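Local structure of guanidinopropionase (Pseudomonas aeruginosa, 3NIQ) at residues 46-51 / 123-128; 42-47 / 100-105; 153-158 / 169-174; 128-133 / 173-178. The protein hydrolyses 3-guanidinopropanoate to beta-alanine and urea, working as a homohexamer with two manganese ions in each subunit. All blocks are in the same frame, centred on the assembly; numbering follows the deposited sequence.

Contact 1. Residues 46-51 / 123-128; sequences GGTTNR and GGDHLV. With MN (manganese (II) ion), chain D.
Asp125 OD1 takes two hydrogen bonds, and a third grips the other carboxylate oxygen. The first comes from Leu127 N to Asp125 OD1 at 2.9 Å, arriving from above the carboxylate plane with a bent N-H angle of 137°; this closes an Asx turn. The second comes from water 1, which gives its proton to Asp125 OD1 at 2.6 Å and accepts from Gly47 N at 2.6 Å, so the solvent molecule bridges the two loops. On the far oxygen, Thr48 OG1 donates to the anti lone pair of Asp125 OD2 over 2.9 Å. Thr48 chi1 of -68° sets OG1 beside its own backbone N, and the threonine and aspartate side chains slide past each other in opposite directions.

Gly123 to His126 spell the GGDH signature of the arginase family, with a cis peptide between the two glycines, in the loop following strand 118-123. His126 ND1 binds manganese at 2.2 Å, alongside water 2, Asp148, Asp152 and Asp240, while Ser238 holds its NE2. Asp125 is no ligand: it sits one residue before the ligand and ties that turn to loop 46-51. Next to this hydrogen-bonded group, Leu127 CD2 packs on Gly47 CA at 3.9 Å, where the CA atoms of the two segments are nearest. Farther along, Asn50 O accepts from Arg55 NH1 of a second subunit.

Contact 2. Residues 42-47 / 100-105; sequences VPWDGG and DSLRRI
The indole of Trp44 makes most of this contact, through CH-pi and apolar touches. Its chi1 of 180° puts CG anti to the backbone N and swings the ring out of the loop against helix 98-114. Ser101 CB lies over a face of the five-membered ring, 3.7 Å from its centroid and 28° off the normal, in a CH-pi contact.

Apolar contacts continue along the six-membered ring. Ile105 CD1 comes obliquely to within 3.3 Å of Trp44 CE3, on the same side of the ring plane as Ser101. Leu102 CD2 meets Trp44 CH2 at 3.5 Å, again crossing obliquely. Val42 adds a tip-to-tip touch, CG1 against Ile105 CD1 at 3.7 Å, so one methyl of Ile105 serves both loop residues.

Helix 98-114 belongs to the crossover joining parallel strands 85-90 and 118-123, which flank strand 37-42; the loop leaving that middle strand is what it meets here, after an inverse gamma turn centred on Pro43.

The polar end of Ser101 and the charges of the helix find other partners. Ser101 OG, 3.5 Å from Trp44 NE1 but badly angled for bonding, accepts from Asn94 N instead. Along the helix's outer side Asp100 forks between two arginines in hydrogen-bonded salt bridges, using a syn lone pair on each oxygen: Arg103 NH2 donates to Asp100 OD1 at 2.9 Å and Arg104 NH1 to Asp100 OD2 at 3.0 Å, each close to its guanidinium plane. Asn94 ND2 also donates to Asp100 OD2.

Contact 3. Residues 153-158 / 169-174; sequences TNDRYF and FRRAIE
Arg170 leaves helix 168-174 with CG anti to the backbone N (chi1 176°) and stays extended to NE, whereas Arg171 folds back at chi2 (-60°); with Asp155 CG also anti to its backbone N, both guanidinium groups end up beside one carboxylate. They meet it differently. Asp155 lies over a face of the Arg170 guanidinium, the two planes stacked 24° apart, with Asp155 CB above the centre. The 3.7 Å between Asp155 OD1 and Arg170 NE is therefore a long, purely electrostatic pairing at which no N-H points. Arg171 instead stands nearly upright to the carboxylate and offers NH2 to Asp155 OD1 in a weak bond of 3.4 Å, although the position of that nitrogen is less certain.

Arg156 NH1 adds a third cation to the same oxygen, Asp155 OD1, at 3.0 Å. On the helix side, Glu174 OE1 takes a weak, bent bond from Arg171 NH1 at 2.7 Å, while Arg171 NE is held by Pro162 O. Glu174 OE2 makes a long ion pair at the edge of the Arg170 guanidinium.

Deeper in, Thr153 CG2 rests on Phe169 CB at 4.0 Å. The loop follows directly on the metal ligands Asp148, His150 and Asp152 after strand 142-147, and Phe169 sends its ring edge-to-face against His126, so the inner end of this pairing lies next to the manganese ligands.

Three arginines thus share two carboxylates. The nearby guanidinium groups would be expected to favour the ionised carboxylates, which partly offset the repulsion between Arg156 and Arg171, while the two acids' own closeness works the other way.

Contact 4. Residues 128-133 / 173-178; sequences VTLPIF and IEEGLL
Helix 168-174 ends in a Schellman motif, with Gly176 at a positive phi of 78° and its N bonded back to Ile173 O at 3.0 Å, and the chain leaving it brings Leu177 CA within 6.2 Å of Phe133 CA. In the arginase fold this helix and helix 129-136 flank the central parallel sheet as neighbours, and the turn packs against the latter just before strand 178-179.

Leu177 carries most of the contact from its side. Its isobutyl group rides over the end of the Phe133 peptide, CD2 being 3.7 Å from Phe133 O, while CD1 reaches Phe133 CB at 4.3 Å. One turn earlier, Leu130, with CG anti to its backbone N (chi1 179°), extends CD1 to 4.4 Å from Leu177 CD1. The same methyl, Leu130 CD1, also lies 4.1 Å from Glu175 OE1, the two side chains crossing at about a right angle. That carboxylate finds its charge partner in Arg134 NE, so its contact with the leucine is plain van der Waals touch at the edge of the interface.

Leu178 closes the inner side, its CD1 coming obliquely to Phe133 CE2 at 4.2 Å. Tyr236 meets the Phe133 ring edge-to-face, and strand 142-147 supplies Leu142 and Met144. Within helix 129-136 itself, Thr129 CG2 sits 3.5 Å above the Phe133 ring plane, offset toward the rim.

In the fold
Contacts 1, 2 and 4 are buried; contact 3 runs from the interior out to the surface. Contacts 1 and 2 start from the same loop after strand 37-42: its Trp44 touches Leu127, and Trp44 O probably accepts from Asp125 N. Helix 129-136 carries the packing onward, with Pro131 set against Leu102 and Ile105 of contact 2. Contacts 3 and 4 share helix 168-174, and Phe169 joins them to contact 1 by packing on both His126 and Phe133. Chemistry follows position: hydrogen bonds and a bridging water one residue from a metal ligand, hydrocarbon and indole between the helices and loops, and clustered charges toward solvent in 153-158 / 169-174.

Contact 1. Residues 46-51 / 123-128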
# COMPACT_ATOMS: atom_id res chain seq x y z
N GLY A 46 -11.89 -12.94 -18.40
CA GLY A 46 -13.04 -12.55 -19.23
C GLY A 46 -14.40 -12.85 -18.58
O GLY A 46 -15.40 -12.15 -18.83
N GLY A 47 -14.46 -13.88 -17.74
CA GLY A 47 -15.71 -14.25 -17.06
C GLY A 47 -16.05 -13.38 -15.85
O GLY A 47 -17.08 -13.60 -15.19
N THR A 48 -15.19 -12.41 -15.52
CA THR A 48 -15.38 -11.66 -14.28
C THR A 48 -16.45 -10.56 -14.38
O THR A 48 -16.35 -9.63 -15.18
CB THR A 48 -14.02 -11.12 -13.72
OG1 THR A 48 -13.22 -12.23 -13.29
CG2 THR A 48 -14.29 -10.21 -12.53
N THR A 49 -17.45 -10.65 -13.50
CA THR A 49 -18.58 -9.72 -13.52
C THR A 49 -18.42 -8.51 -12.60
O THR A 49 -19.15 -7.53 -12.72
CB THR A 49 -19.88 -10.43 -13.15
OG1 THR A 49 -19.70 -11.10 -11.90
CG2 THR A 49 -20.23 -11.45 -14.22
N ASN A 50 -17.46 -8.59 -11.69
CA ASN A 50 -17.21 -7.54 -10.72
C ASN A 50 -15.76 -7.03 -10.82
O ASN A 50 -15.43 -6.27 -11.72
CB ASN A 50 -17.56 -8.08 -9.32
CG ASN A 50 -17.35 -7.06 -8.21
OD1 ASN A 50 -17.75 -5.88 -8.30
ND2 ASN A 50 -16.72 -7.53 -7.11
N ARG A 51 -14.89 -7.44 -9.90
CA ARG A 51 -13.52 -6.90 -9.87
C ARG A 51 -12.61 -7.81 -10.66
O ARG A 51 -12.40 -8.96 -10.29
CB ARG A 51 -13.02 -6.71 -8.43
CG ARG A 51 -13.96 -5.85 -7.58
CD ARG A 51 -13.35 -5.36 -6.27
NE ARG A 51 -12.72 -6.43 -5.51
CZ ARG A 51 -12.28 -6.32 -4.25
NH1 ARG A 51 -12.42 -5.18 -3.58
NH2 ARG A 51 -11.70 -7.36 -3.67
N GLY A 123 -5.35 -20.02 -12.19
CA GLY A 123 -6.12 -19.01 -12.92
C GLY A 123 -5.61 -17.62 -12.58
O GLY A 123 -4.65 -17.49 -11.81
N GLY A 124 -6.26 -16.57 -13.09
CA GLY A 124 -7.51 -16.69 -13.85
C GLY A 124 -8.70 -16.82 -12.92
O GLY A 124 -8.56 -17.29 -11.78
N ASP A 125 -9.86 -16.38 -13.40
CA ASP A 125 -11.09 -16.54 -12.64
C ASP A 125 -11.65 -17.94 -12.86
O ASP A 125 -11.10 -18.73 -13.64
CB ASP A 125 -12.09 -15.44 -13.01
CG ASP A 125 -12.68 -15.60 -14.43
OD1 ASP A 125 -12.75 -16.72 -14.96
OD2 ASP A 125 -13.09 -14.58 -15.00
N HIS A 126 -12.76 -18.27 -12.20
CA HIS A 126 -13.20 -19.67 -12.15
C HIS A 126 -13.77 -20.18 -13.49
O HIS A 126 -13.92 -21.39 -13.68
CB HIS A 126 -14.22 -19.90 -11.04
CG HIS A 126 -13.96 -21.14 -10.25
ND1 HIS A 126 -14.14 -21.21 -8.89
CD2 HIS A 126 -13.44 -22.34 -10.63
CE1 HIS A 126 -13.79 -22.41 -8.46
NE2 HIS A 126 -13.35 -23.11 -9.50
N LEU A 127 -14.04 -19.27 -14.42
CA LEU A 127 -14.52 -19.71 -15.74
C LEU A 127 -13.46 -20.56 -16.44
O LEU A 127 -13.78 -21.42 -17.27
CB LEU A 127 -15.00 -18.53 -16.62
CG LEU A 127 -15.55 -18.93 -18.00
CD1 LEU A 127 -16.76 -19.87 -17.85
CD2 LEU A 127 -15.91 -17.69 -18.86
N VAL A 128 -12.20 -20.36 -16.07
CA VAL A 128 -11.12 -21.15 -16.64
C VAL A 128 -11.31 -22.66 -16.45
O VAL A 128 -10.83 -23.48 -17.26
CB VAL A 128 -9.73 -20.74 -16.09
CG1 VAL A 128 -9.76 -20.67 -14.57
CG2 VAL A 128 -8.70 -21.78 -16.49
MN MN D . -15.35 -19.68 -7.82
O HOH W 1 -12.81 -15.89 -17.42
O HOH W 2 -16.88 -17.88 -7.31

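Contact 2. Residues 42-47 / 100-105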
# COMPACT_ATOMS: atom_id res chain seq x y z
N VAL A 42 -3.39 -20.07 -16.42
CA VAL A 42 -4.46 -19.63 -17.31
C VAL A 42 -4.84 -18.18 -17.01
O VAL A 42 -5.78 -17.90 -16.24
CB VAL A 42 -5.67 -20.52 -17.23
CG1 VAL A 42 -6.61 -20.16 -18.38
CG2 VAL A 42 -5.24 -22.00 -17.28
N PRO A 43 -4.11 -17.25 -17.63
CA PRO A 43 -4.20 -15.84 -17.27
C PRO A 43 -5.39 -15.19 -17.96
O PRO A 43 -5.23 -14.49 -18.94
CB PRO A 43 -2.87 -15.27 -17.79
CG PRO A 43 -2.51 -16.16 -18.97
CD PRO A 43 -3.02 -17.53 -18.60
N TRP A 44 -6.58 -15.43 -17.42
CA TRP A 44 -7.81 -15.09 -18.12
C TRP A 44 -8.92 -14.73 -17.14
O TRP A 44 -9.25 -15.51 -16.23
CB TRP A 44 -8.22 -16.28 -18.99
CG TRP A 44 -9.48 -16.06 -19.77
CD1 TRP A 44 -9.77 -14.98 -20.56
CD2 TRP A 44 -10.60 -16.95 -19.87
NE1 TRP A 44 -11.02 -15.15 -21.14
CE2 TRP A 44 -11.55 -16.34 -20.72
CE3 TRP A 44 -10.89 -18.21 -19.31
CZ2 TRP A 44 -12.77 -16.93 -21.04
CZ3 TRP A 44 -12.12 -18.81 -19.64
CH2 TRP A 44 -13.03 -18.17 -20.50
N ASP A 45 -9.46 -13.53 -17.27
CA ASP A 45 -10.55 -13.12 -16.38
C ASP A 45 -11.74 -12.52 -17.14
O ASP A 45 -12.51 -11.71 -16.61
CB ASP A 45 -10.05 -12.19 -15.24
CG ASP A 45 -9.37 -10.91 -15.77
OD1 ASP A 45 -9.56 -10.55 -16.96
OD2 ASP A 45 -8.63 -10.29 -14.99
N GLY A 46 -11.89 -12.94 -18.40
CA GLY A 46 -13.04 -12.55 -19.23
C GLY A 46 -14.40 -12.85 -18.58
O GLY A 46 -15.40 -12.15 -18.83
N GLY A 47 -14.46 -13.88 -17.74
CA GLY A 47 -15.71 -14.25 -17.06
C GLY A 47 -16.05 -13.38 -15.85
O GLY A 47 -17.08 -13.60 -15.19
N ASP A 100 -13.60 -16.85 -27.99
CA ASP A 100 -12.32 -17.26 -28.54
C ASP A 100 -11.36 -17.85 -27.46
O ASP A 100 -10.67 -18.84 -27.73
CB ASP A 100 -11.65 -16.11 -29.28
CG ASP A 100 -10.39 -16.54 -30.00
OD1 ASP A 100 -10.47 -17.51 -30.79
OD2 ASP A 100 -9.33 -15.92 -29.79
N SER A 101 -11.33 -17.25 -26.26
CA SER A 101 -10.47 -17.78 -25.18
C SER A 101 -10.90 -19.17 -24.74
O SER A 101 -10.06 -20.05 -24.59
CB SER A 101 -10.43 -16.84 -23.99
OG SER A 101 -9.67 -15.69 -24.30
N LEU A 102 -12.21 -19.36 -24.60
CA LEU A 102 -12.80 -20.66 -24.27
C LEU A 102 -12.35 -21.72 -25.26
O LEU A 102 -11.93 -22.83 -24.86
CB LEU A 102 -14.32 -20.59 -24.30
CG LEU A 102 -15.11 -20.09 -23.10
CD1 LEU A 102 -16.60 -20.15 -23.44
CD2 LEU A 102 -14.79 -20.92 -21.82
N ARG A 103 -12.44 -21.40 -26.56
CA ARG A 103 -11.98 -22.33 -27.59
C ARG A 103 -10.50 -22.64 -27.44
O ARG A 103 -10.09 -23.81 -27.48
CB ARG A 103 -12.25 -21.78 -28.99
CG ARG A 103 -11.85 -22.75 -30.13
CD ARG A 103 -11.98 -22.08 -31.53
NE ARG A 103 -11.13 -20.89 -31.63
CZ ARG A 103 -9.83 -20.92 -31.93
NH1 ARG A 103 -9.22 -22.08 -32.19
NH2 ARG A 103 -9.12 -19.78 -31.96
N ARG A 104 -9.69 -21.59 -27.32
CA ARG A 104 -8.24 -21.74 -27.32
C ARG A 104 -7.77 -22.50 -26.08
O ARG A 104 -6.91 -23.38 -26.16
CB ARG A 104 -7.56 -20.37 -27.44
CG ARG A 104 -7.66 -19.81 -28.88
CD ARG A 104 -7.53 -18.30 -28.94
NE ARG A 104 -6.17 -17.86 -28.68
CZ ARG A 104 -5.64 -16.72 -29.13
NH1 ARG A 104 -6.37 -15.90 -29.87
NH2 ARG A 104 -4.38 -16.42 -28.83
N ILE A 105 -8.38 -22.17 -24.94
CA ILE A 105 -8.00 -22.83 -23.70
C ILE A 105 -8.31 -24.31 -23.74
O ILE A 105 -7.46 -25.13 -23.36
CB ILE A 105 -8.64 -22.18 -22.46
CG1 ILE A 105 -8.13 -20.74 -22.32
CG2 ILE A 105 -8.34 -23.04 -21.24
CD1 ILE A 105 -8.89 -19.89 -21.31

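Contact 3. Residues 153-158 / 169-174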
# COMPACT_ATOMS: atom_id res chain seq x y z
N THR A 153 -22.82 -21.99 -9.88
CA THR A 153 -23.75 -22.74 -10.71
C THR A 153 -24.90 -21.83 -11.16
O THR A 153 -26.04 -22.29 -11.32
CB THR A 153 -24.34 -23.95 -9.97
OG1 THR A 153 -24.80 -23.54 -8.67
CG2 THR A 153 -23.31 -25.05 -9.81
N ASN A 154 -24.60 -20.55 -11.37
CA ASN A 154 -25.60 -19.64 -11.93
C ASN A 154 -25.90 -19.98 -13.37
O ASN A 154 -25.16 -20.75 -13.99
CB ASN A 154 -25.17 -18.18 -11.79
CG ASN A 154 -25.14 -17.73 -10.35
OD1 ASN A 154 -25.90 -18.21 -9.52
ND2 ASN A 154 -24.23 -16.82 -10.05
N ASP A 155 -26.99 -19.44 -13.89
CA ASP A 155 -27.45 -19.77 -15.23
C ASP A 155 -27.01 -18.70 -16.24
O ASP A 155 -26.17 -18.96 -17.10
CB ASP A 155 -28.99 -19.98 -15.22
CG ASP A 155 -29.54 -20.46 -16.58
OD1 ASP A 155 -28.82 -21.15 -17.33
OD2 ASP A 155 -30.71 -20.16 -16.88
N ARG A 156 -27.55 -17.49 -16.12
CA ARG A 156 -27.26 -16.42 -17.08
C ARG A 156 -26.91 -15.12 -16.36
O ARG A 156 -27.37 -14.91 -15.24
CB ARG A 156 -28.47 -16.17 -18.01
CG ARG A 156 -28.95 -17.35 -18.86
CD ARG A 156 -27.93 -17.74 -19.94
NE ARG A 156 -28.49 -18.58 -21.00
CZ ARG A 156 -28.42 -19.91 -21.05
NH1 ARG A 156 -27.83 -20.61 -20.08
NH2 ARG A 156 -28.96 -20.56 -22.07
N TYR A 157 -26.12 -14.26 -17.00
CA TYR A 157 -25.84 -12.91 -16.50
C TYR A 157 -26.16 -11.85 -17.55
O TYR A 157 -25.93 -12.08 -18.74
CB TYR A 157 -24.37 -12.75 -16.09
CG TYR A 157 -23.99 -13.40 -14.77
CD1 TYR A 157 -23.86 -12.63 -13.60
CD2 TYR A 157 -23.75 -14.77 -14.69
CE1 TYR A 157 -23.50 -13.23 -12.38
CE2 TYR A 157 -23.38 -15.37 -13.49
CZ TYR A 157 -23.25 -14.61 -12.35
OH TYR A 157 -22.89 -15.23 -11.18
N PHE A 158 -26.67 -10.70 -17.12
CA PHE A 158 -26.92 -9.56 -18.01
C PHE A 158 -27.52 -10.00 -19.35
O PHE A 158 -26.97 -9.72 -20.42
CB PHE A 158 -25.63 -8.75 -18.26
CG PHE A 158 -24.82 -8.47 -17.00
CD1 PHE A 158 -25.18 -7.43 -16.14
CD2 PHE A 158 -23.69 -9.24 -16.69
CE1 PHE A 158 -24.44 -7.16 -14.98
CE2 PHE A 158 -22.94 -8.99 -15.53
CZ PHE A 158 -23.31 -7.96 -14.67
N PHE A 169 -19.77 -24.46 -13.37
CA PHE A 169 -20.12 -25.81 -12.97
C PHE A 169 -21.53 -26.18 -13.37
O PHE A 169 -21.85 -27.37 -13.49
CB PHE A 169 -19.81 -26.03 -11.48
CG PHE A 169 -18.36 -25.86 -11.19
CD1 PHE A 169 -17.91 -24.90 -10.29
CD2 PHE A 169 -17.42 -26.60 -11.92
CE1 PHE A 169 -16.54 -24.71 -10.08
CE2 PHE A 169 -16.06 -26.41 -11.73
CZ PHE A 169 -15.61 -25.45 -10.80
N ARG A 170 -22.37 -25.18 -13.61
CA ARG A 170 -23.68 -25.43 -14.18
C ARG A 170 -23.50 -25.90 -15.61
O ARG A 170 -24.04 -26.93 -16.01
CB ARG A 170 -24.56 -24.19 -14.12
CG ARG A 170 -25.92 -24.40 -14.81
CD ARG A 170 -26.92 -23.39 -14.30
NE ARG A 170 -28.26 -23.70 -14.74
CZ ARG A 170 -29.35 -23.48 -14.00
NH1 ARG A 170 -29.24 -22.95 -12.78
NH2 ARG A 170 -30.52 -23.79 -14.49
N ARG A 171 -22.73 -25.13 -16.38
CA ARG A 171 -22.34 -25.52 -17.74
C ARG A 171 -21.73 -26.90 -17.78
O ARG A 171 -22.10 -27.71 -18.63
CB ARG A 171 -21.34 -24.54 -18.33
CG ARG A 171 -21.89 -23.16 -18.56
CD ARG A 171 -23.09 -23.18 -19.53
NE ARG A 171 -23.87 -22.03 -19.16
CZ ARG A 171 -24.98 -22.06 -18.44
NH1 ARG A 171 -25.52 -23.20 -18.07
NH2 ARG A 171 -25.55 -20.93 -18.12
N ALA A 172 -20.80 -27.18 -16.86
CA ALA A 172 -20.10 -28.48 -16.84
C ALA A 172 -21.06 -29.66 -16.65
O ALA A 172 -20.90 -30.70 -17.27
CB ALA A 172 -19.07 -28.49 -15.76
N ILE A 173 -22.03 -29.48 -15.76
CA ILE A 173 -23.06 -30.50 -15.49
C ILE A 173 -23.99 -30.67 -16.71
O ILE A 173 -24.21 -31.77 -17.17
CB ILE A 173 -23.83 -30.15 -14.19
CG1 ILE A 173 -22.89 -30.30 -12.99
CG2 ILE A 173 -25.11 -31.04 -14.04
CD1 ILE A 173 -23.41 -29.72 -11.69
N GLU A 174 -24.46 -29.56 -17.28
CA GLU A 174 -25.30 -29.59 -18.48
C GLU A 174 -24.59 -30.28 -19.64
O GLU A 174 -25.21 -31.05 -20.38
CB GLU A 174 -25.69 -28.17 -18.90
CG GLU A 174 -26.72 -27.51 -18.06
CD GLU A 174 -26.97 -26.06 -18.48
OE1 GLU A 174 -26.23 -25.53 -19.34
OE2 GLU A 174 -27.91 -25.44 -17.95

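Contact 4. Residues 128-133 / 173-178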
# COMPACT_ATOMS: atom_id res chain seq x y z
N VAL A 128 -12.20 -20.36 -16.07
CA VAL A 128 -11.12 -21.15 -16.64
C VAL A 128 -11.31 -22.66 -16.45
O VAL A 128 -10.83 -23.48 -17.26
CB VAL A 128 -9.73 -20.74 -16.09
CG1 VAL A 128 -9.76 -20.67 -14.57
CG2 VAL A 128 -8.70 -21.78 -16.49
N THR A 129 -12.01 -23.05 -15.38
CA THR A 129 -12.20 -24.47 -15.09
C THR A 129 -13.10 -25.16 -16.14
O THR A 129 -12.91 -26.36 -16.43
CB THR A 129 -12.74 -24.70 -13.66
OG1 THR A 129 -11.88 -24.02 -12.73
CG2 THR A 129 -12.75 -26.19 -13.30
N LEU A 130 -14.04 -24.42 -16.71
CA LEU A 130 -14.90 -24.97 -17.75
C LEU A 130 -14.16 -25.56 -18.96
O LEU A 130 -14.33 -26.74 -19.25
CB LEU A 130 -15.94 -23.95 -18.23
CG LEU A 130 -16.88 -24.43 -19.35
CD1 LEU A 130 -17.59 -25.70 -18.95
CD2 LEU A 130 -17.89 -23.33 -19.71
N PRO A 131 -13.34 -24.76 -19.69
CA PRO A 131 -12.62 -25.36 -20.82
C PRO A 131 -11.70 -26.52 -20.42
O PRO A 131 -11.56 -27.48 -21.16
CB PRO A 131 -11.84 -24.18 -21.43
CG PRO A 131 -11.81 -23.13 -20.31
CD PRO A 131 -13.11 -23.30 -19.62
N ILE A 132 -11.10 -26.44 -19.24
CA ILE A 132 -10.36 -27.58 -18.68
C ILE A 132 -11.24 -28.84 -18.58
O ILE A 132 -10.85 -29.93 -19.06
CB ILE A 132 -9.77 -27.20 -17.27
CG1 ILE A 132 -8.78 -26.04 -17.40
CG2 ILE A 132 -9.08 -28.43 -16.61
CD1 ILE A 132 -8.06 -25.61 -16.05
N PHE A 133 -12.43 -28.71 -17.99
CA PHE A 133 -13.35 -29.84 -17.87
C PHE A 133 -13.82 -30.33 -19.25
O PHE A 133 -14.03 -31.53 -19.44
CB PHE A 133 -14.57 -29.48 -17.01
CG PHE A 133 -14.33 -29.55 -15.52
CD1 PHE A 133 -13.04 -29.56 -15.01
CD2 PHE A 133 -15.40 -29.60 -14.63
CE1 PHE A 133 -12.82 -29.63 -13.65
CE2 PHE A 133 -15.19 -29.66 -13.25
CZ PHE A 133 -13.89 -29.68 -12.75
N ILE A 173 -22.03 -29.48 -15.76
CA ILE A 173 -23.06 -30.50 -15.49
C ILE A 173 -23.99 -30.67 -16.71
O ILE A 173 -24.21 -31.77 -17.17
CB ILE A 173 -23.83 -30.15 -14.19
CG1 ILE A 173 -22.89 -30.30 -12.99
CG2 ILE A 173 -25.11 -31.04 -14.04
CD1 ILE A 173 -23.41 -29.72 -11.69
N GLU A 174 -24.46 -29.56 -17.28
CA GLU A 174 -25.30 -29.59 -18.48
C GLU A 174 -24.59 -30.28 -19.64
O GLU A 174 -25.21 -31.05 -20.38
CB GLU A 174 -25.69 -28.17 -18.90
CG GLU A 174 -26.72 -27.51 -18.06
CD GLU A 174 -26.97 -26.06 -18.48
OE1 GLU A 174 -26.23 -25.53 -19.34
OE2 GLU A 174 -27.91 -25.44 -17.95
N GLU A 175 -23.29 -30.02 -19.78
CA GLU A 175 -22.50 -30.62 -20.85
C GLU A 175 -22.09 -32.06 -20.56
O GLU A 175 -21.47 -32.70 -21.38
CB GLU A 175 -21.27 -29.75 -21.18
CG GLU A 175 -21.65 -28.39 -21.80
CD GLU A 175 -20.50 -27.39 -21.92
OE1 GLU A 175 -19.31 -27.80 -22.06
OE2 GLU A 175 -20.78 -26.18 -21.90
N GLY A 176 -22.44 -32.58 -19.39
CA GLY A 176 -22.12 -33.98 -19.05
C GLY A 176 -20.66 -34.22 -18.65
O GLY A 176 -20.18 -35.36 -18.67
N LEU A 177 -19.95 -33.16 -18.26
CA LEU A 177 -18.52 -33.26 -17.95
C LEU A 177 -18.27 -33.49 -16.48
O LEU A 177 -17.23 -34.04 -16.09
CB LEU A 177 -17.80 -31.97 -18.37
CG LEU A 177 -18.07 -31.49 -19.79
CD1 LEU A 177 -17.68 -30.01 -19.92
CD2 LEU A 177 -17.31 -32.37 -20.83
N LEU A 178 -19.20 -33.02 -15.66
CA LEU A 178 -19.10 -33.10 -14.23
C LEU A 178 -20.30 -33.89 -13.73
O LEU A 178 -21.45 -33.55 -14.02
CB LEU A 178 -19.11 -31.70 -13.61
CG LEU A 178 -19.20 -31.57 -12.08
CD1 LEU A 178 -18.00 -32.22 -11.41
CD2 LEU A 178 -19.36 -30.10 -11.64